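Local coordinates for protein toll-like receptor 6, Variable lymphocyte receptor B (Mus musculus, PDB 3A79) that probably senses microbial diacylated lipopeptides in innate immunity as a partner of TLR2, here as an engineered ectodomain fused to a hagfish receptor fragment, at residues Met335-Asp340 against Phe355-Phe360; Ala323-Phe328 against Thr341-Met346. All coordinates share one frame; numbering follows the deposited sequence.

In the fold
Both contacts lie in the TLR6 part of the fusion and adjoin in its leucine-rich repeat solenoid. Strand 335-339 pairs with strand 357-359 in contact 1, while helix 321-329 and the loop 341-346, which precede and follow strand 335-339 in the chain, meet in contact 2. Their centres are 12 Å apart, and they join through the interior: Ile-338 CG2 lies 3.6 Å from Phe-343 CE2, and Phe-360 CZ lies 4.0 Å from Met-346 CG. Contact 1 carries a glycan on Asn-359; contact 2 borders another protein chain. Phe-343 of contact 2, probably one of the phenylalanines that close in TLR6 the lipid channel of TLR1, has its side chain about 12 Å from a bound NAG.

Contact 1. Residues Met335-Asp340 against Phe355-Phe360. With NAG (2-acetamido-2-deoxy-beta-D-glucopyranose), chain G.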
# COMPACT_ATOMS: atom_id res chain seq x y z
N MET B 335 -8.85 -25.58 4.88
CA MET B 335 -7.78 -24.64 4.58
C MET B 335 -7.82 -24.08 3.17
O MET B 335 -7.84 -24.82 2.19
CB MET B 335 -6.43 -25.30 4.82
CG MET B 335 -6.32 -26.01 6.13
SD MET B 335 -4.89 -27.09 6.10
CE MET B 335 -3.60 -25.86 5.86
N LEU B 336 -7.82 -22.75 3.08
CA LEU B 336 -7.73 -22.04 1.81
C LEU B 336 -6.57 -21.06 1.85
O LEU B 336 -6.55 -20.17 2.70
CB LEU B 336 -9.01 -21.27 1.52
CG LEU B 336 -8.98 -20.49 0.20
CD1 LEU B 336 -8.75 -21.43 -0.97
CD2 LEU B 336 -10.26 -19.70 -0.01
N SER B 337 -5.61 -21.23 0.94
CA SER B 337 -4.57 -20.24 0.71
C SER B 337 -4.69 -19.68 -0.71
O SER B 337 -4.75 -20.44 -1.67
CB SER B 337 -3.17 -20.85 0.90
OG SER B 337 -2.93 -21.33 2.22
N ILE B 338 -4.75 -18.36 -0.84
CA ILE B 338 -4.63 -17.73 -2.16
C ILE B 338 -3.62 -16.60 -2.11
O ILE B 338 -3.91 -15.56 -1.54
CB ILE B 338 -5.94 -17.12 -2.62
CG1 ILE B 338 -6.96 -18.21 -2.93
CG2 ILE B 338 -5.68 -16.23 -3.83
CD1 ILE B 338 -8.34 -17.68 -3.26
N SER B 339 -2.46 -16.79 -2.74
CA SER B 339 -1.32 -15.87 -2.58
C SER B 339 -0.70 -15.36 -3.89
O SER B 339 -0.74 -16.03 -4.92
CB SER B 339 -0.23 -16.54 -1.74
OG SER B 339 -0.74 -16.93 -0.47
N ASP B 340 -0.10 -14.18 -3.84
CA ASP B 340 0.58 -13.61 -5.00
C ASP B 340 -0.35 -13.46 -6.22
O ASP B 340 -0.09 -13.99 -7.30
CB ASP B 340 1.80 -14.46 -5.35
CG ASP B 340 2.68 -13.82 -6.40
OD1 ASP B 340 2.47 -12.63 -6.77
OD2 ASP B 340 3.61 -14.52 -6.86
N PHE B 355 -13.77 -23.14 7.24
CA PHE B 355 -12.41 -22.63 7.17
C PHE B 355 -11.88 -22.52 8.57
O PHE B 355 -12.49 -21.91 9.44
CB PHE B 355 -12.39 -21.23 6.54
CG PHE B 355 -12.68 -21.22 5.07
CD1 PHE B 355 -13.52 -20.25 4.54
CD2 PHE B 355 -12.11 -22.16 4.23
CE1 PHE B 355 -13.79 -20.23 3.19
CE2 PHE B 355 -12.37 -22.14 2.88
CZ PHE B 355 -13.22 -21.17 2.36
N THR B 356 -10.73 -23.14 8.81
CA THR B 356 -10.03 -22.96 10.07
C THR B 356 -8.64 -22.41 9.80
O THR B 356 -7.90 -22.08 10.73
CB THR B 356 -9.96 -24.26 10.88
OG1 THR B 356 -9.12 -25.21 10.21
CG2 THR B 356 -11.35 -24.84 11.06
N PHE B 357 -8.32 -22.29 8.52
CA PHE B 357 -7.03 -21.76 8.09
C PHE B 357 -7.17 -20.91 6.83
O PHE B 357 -7.70 -21.35 5.82
CB PHE B 357 -6.06 -22.89 7.84
CG PHE B 357 -4.73 -22.44 7.33
CD1 PHE B 357 -3.72 -22.12 8.22
CD2 PHE B 357 -4.48 -22.36 5.97
CE1 PHE B 357 -2.48 -21.71 7.75
CE2 PHE B 357 -3.25 -21.95 5.50
CZ PHE B 357 -2.25 -21.62 6.39
N LEU B 358 -6.70 -19.67 6.91
CA LEU B 358 -6.76 -18.75 5.79
C LEU B 358 -5.42 -18.04 5.63
O LEU B 358 -4.87 -17.51 6.59
CB LEU B 358 -7.90 -17.75 6.00
CG LEU B 358 -9.29 -18.37 5.80
CD1 LEU B 358 -10.36 -17.35 6.07
CD2 LEU B 358 -9.44 -18.96 4.40
N ASN B 359 -4.89 -18.07 4.41
CA ASN B 359 -3.58 -17.51 4.10
C ASN B 359 -3.67 -16.78 2.77
O ASN B 359 -3.58 -17.39 1.71
CB ASN B 359 -2.53 -18.63 4.04
CG ASN B 359 -1.13 -18.14 3.63
OD1 ASN B 359 -0.94 -16.98 3.26
ND2 ASN B 359 -0.15 -19.05 3.70
N PHE B 360 -3.88 -15.46 2.84
CA PHE B 360 -3.94 -14.63 1.65
C PHE B 360 -2.72 -13.73 1.56
O PHE B 360 -2.83 -12.51 1.67
CB PHE B 360 -5.22 -13.79 1.64
CG PHE B 360 -6.47 -14.61 1.71
CD1 PHE B 360 -7.19 -14.70 2.89
CD2 PHE B 360 -6.92 -15.30 0.60
CE1 PHE B 360 -8.35 -15.45 2.96
CE2 PHE B 360 -8.08 -16.06 0.66
CZ PHE B 360 -8.80 -16.14 1.84
C1 NAG G . 1.14 -18.58 3.23
C2 NAG G . 2.17 -19.54 3.83
C3 NAG G . 3.58 -19.40 3.23
C4 NAG G . 3.58 -19.20 1.71
C5 NAG G . 2.48 -18.24 1.29
C6 NAG G . 2.34 -18.23 -0.23
C7 NAG G . 1.91 -20.24 6.16
C8 NAG G . 2.19 -19.91 7.60
N2 NAG G . 2.27 -19.32 5.26
O3 NAG G . 4.37 -20.52 3.58
O4 NAG G . 4.88 -18.75 1.33
O5 NAG G . 1.23 -18.60 1.83
O6 NAG G . 2.28 -19.56 -0.67
O7 NAG G . 1.37 -21.31 5.85
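Met-335, Leu-336 and Ser-337 pair with Phe-357, Leu-358 and Asn-359 as adjacent parallel strands of the TLR6 leucine-rich repeat solenoid. Leu-336 uses both its backbone polar atoms toward strand 357-359: N donates to Phe-357 O (3.1 Å) and O accepts from Asn-359 N (3.2 Å); Ile-338 N then donates to Asn-359 O. Side chains alternate along both strands. Leu-336, Ile-338, Leu-358 and Phe-360 fill the core, where Leu-336 CB sits 3.7 Å from Leu-358 CD2 and equally near Phe-355 CE2, and Ile-338 CB packs on Phe-360 CD2. Met-335, Ser-337, Phe-357 and Asn-359 occupy the concave face. There the bend at chi3 (62°) of Met-335 brings CE over one face of the Phe-357 ring, toward its rim and 4.0 Å from the centroid, a CH-pi contact, while Ser-337 OG lies in the ring plane at the edge, 3.4 Å from CE2 of Phe-357. Asn-359 begins an Asn-Phe-Thr glycosylation sequon, and its ND2 is bonded to NAG C1. Thr-361 OG1 hydrogen-bonds OD1 of Asn-359, and Glu-310 OE1 is hydrogen-bonded to the sugar; Ser-339 OG, also hydrogen-bonded to Thr-361 N, gives a weak bond to NAG O5 (3.5 Å).

Contact 2. Residues Ala323-Phe328 against Thr341-Met346; sequences ALYSVF and TPFIHM
Tyr-325 of helix 321-329 lays its ring beneath the loop 341-346, with His-345 O over the ring centre and 3.5 Å from CE2 of the tyrosine. At the far end of the ring Tyr-325 OH accepts a nearly straight hydrogen bond from Ile-344 N (3.1 Å, 163°), and CG1 of Ile-344 touches the same hydroxyl. The CE2 edge of Tyr-325 points at the face of Phe-343 in a T-shaped stack, the centroids 5.6 Å apart and the planes at 77°. A phenylalanine in place of Tyr-325 would probably leave Ile-344 N without its acceptor and Ile-344 CG1 without the hydroxyl it touches, the loop being less firmly held. Met-346, bent at chi3 (48°), brings CE obliquely to 4.1 Å from Tyr-325 CD2, while its SD lies near Tyr-325 O and Phe-328 CB. Here helix 321-329, on the convex side of the TLR6 leucine-rich repeat solenoid, packs against the loop that follows strand 335-339. Within that loop Phe-343 is held between neighbours on opposite faces, Tyr-325 on one and Thr-341 CB over the centre of the other, and Leu-324 CD2 reaches its CE1 at 4.0 Å. Thr-341, at the position where the repeat consensus has asparagine, forms an ST turn, its OG1 taking Phe-343 N at 2.8 Å and setting the backbone from which that ring projects. Further out, Val-312 touches both Thr-341 and Phe-343, and another protein chain offers aromatic contacts to His-345, Ile-344 and Pro-342 O.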
# COMPACT_ATOMS: atom_id res chain seq x y z
N ALA B 323 -18.74 -12.89 -8.83
CA ALA B 323 -18.66 -14.07 -9.69
C ALA B 323 -17.37 -14.85 -9.52
O ALA B 323 -17.33 -16.06 -9.74
CB ALA B 323 -18.84 -13.68 -11.15
N LEU B 324 -16.32 -14.14 -9.13
CA LEU B 324 -15.01 -14.73 -8.94
C LEU B 324 -14.79 -15.09 -7.47
O LEU B 324 -14.46 -16.23 -7.18
CB LEU B 324 -13.91 -13.78 -9.44
CG LEU B 324 -12.46 -14.02 -9.02
CD1 LEU B 324 -11.84 -15.20 -9.75
CD2 LEU B 324 -11.63 -12.78 -9.27
N TYR B 325 -15.00 -14.14 -6.56
CA TYR B 325 -14.66 -14.39 -5.15
C TYR B 325 -15.59 -15.38 -4.42
O TYR B 325 -15.17 -16.07 -3.49
CB TYR B 325 -14.56 -13.08 -4.34
CG TYR B 325 -13.47 -12.13 -4.80
CD1 TYR B 325 -13.71 -10.77 -4.87
CD2 TYR B 325 -12.23 -12.60 -5.19
CE1 TYR B 325 -12.73 -9.89 -5.29
CE2 TYR B 325 -11.24 -11.73 -5.62
CZ TYR B 325 -11.50 -10.37 -5.67
OH TYR B 325 -10.53 -9.49 -6.11
N SER B 326 -16.84 -15.46 -4.84
CA SER B 326 -17.77 -16.34 -4.14
C SER B 326 -17.41 -17.82 -4.37
O SER B 326 -17.54 -18.65 -3.46
CB SER B 326 -19.20 -16.04 -4.54
OG SER B 326 -19.36 -16.22 -5.93
N VAL B 327 -16.94 -18.13 -5.57
CA VAL B 327 -16.46 -19.47 -5.91
C VAL B 327 -15.47 -20.03 -4.88
O VAL B 327 -15.40 -21.24 -4.69
CB VAL B 327 -15.83 -19.48 -7.31
CG1 VAL B 327 -14.99 -20.72 -7.54
CG2 VAL B 327 -16.92 -19.34 -8.36
N PHE B 328 -14.71 -19.16 -4.23
CA PHE B 328 -13.82 -19.56 -3.14
C PHE B 328 -14.46 -19.39 -1.77
O PHE B 328 -14.31 -20.23 -0.90
CB PHE B 328 -12.51 -18.76 -3.16
CG PHE B 328 -11.74 -18.87 -4.43
CD1 PHE B 328 -11.76 -17.85 -5.36
CD2 PHE B 328 -11.00 -20.01 -4.69
CE1 PHE B 328 -11.05 -17.96 -6.54
CE2 PHE B 328 -10.29 -20.12 -5.87
CZ PHE B 328 -10.32 -19.09 -6.80
N THR B 341 -1.43 -12.71 -6.04
CA THR B 341 -2.43 -12.50 -7.07
C THR B 341 -2.77 -11.03 -7.10
O THR B 341 -2.40 -10.29 -6.19
CB THR B 341 -3.70 -13.23 -6.70
OG1 THR B 341 -4.47 -12.38 -5.83
CG2 THR B 341 -3.38 -14.52 -5.96
N PRO B 342 -3.52 -10.59 -8.13
CA PRO B 342 -3.99 -9.20 -8.19
C PRO B 342 -5.26 -8.97 -7.36
O PRO B 342 -5.83 -7.89 -7.47
CB PRO B 342 -4.36 -9.02 -9.66
CG PRO B 342 -4.06 -10.33 -10.34
CD PRO B 342 -3.95 -11.37 -9.30
N PHE B 343 -5.69 -9.95 -6.57
CA PHE B 343 -6.98 -9.83 -5.88
C PHE B 343 -6.99 -8.66 -4.88
O PHE B 343 -5.99 -8.39 -4.22
CB PHE B 343 -7.38 -11.14 -5.19
CG PHE B 343 -7.48 -12.31 -6.13
CD1 PHE B 343 -7.63 -12.11 -7.50
CD2 PHE B 343 -7.45 -13.61 -5.65
CE1 PHE B 343 -7.72 -13.19 -8.36
CE2 PHE B 343 -7.54 -14.69 -6.52
CZ PHE B 343 -7.68 -14.48 -7.88
N ILE B 344 -8.13 -7.97 -4.79
CA ILE B 344 -8.26 -6.78 -3.96
C ILE B 344 -9.09 -7.03 -2.71
O ILE B 344 -9.27 -6.13 -1.87
CB ILE B 344 -8.93 -5.65 -4.75
CG1 ILE B 344 -10.29 -6.10 -5.25
CG2 ILE B 344 -8.08 -5.23 -5.91
CD1 ILE B 344 -11.04 -5.02 -6.01
N HIS B 345 -9.60 -8.25 -2.56
CA HIS B 345 -10.62 -8.55 -1.56
C HIS B 345 -10.94 -10.04 -1.45
O HIS B 345 -10.57 -10.84 -2.32
CB HIS B 345 -11.90 -7.80 -1.92
CG HIS B 345 -12.84 -7.64 -0.76
ND1 HIS B 345 -12.60 -6.75 0.27
CD2 HIS B 345 -14.01 -8.24 -0.47
CE1 HIS B 345 -13.59 -6.82 1.14
NE2 HIS B 345 -14.45 -7.72 0.72
N MET B 346 -11.63 -10.40 -0.38
CA MET B 346 -12.27 -11.71 -0.28
C MET B 346 -13.62 -11.53 0.39
O MET B 346 -13.74 -10.80 1.38
CB MET B 346 -11.40 -12.72 0.49
CG MET B 346 -12.02 -14.11 0.66
SD MET B 346 -12.51 -14.91 -0.89
CE MET B 346 -11.06 -14.69 -1.92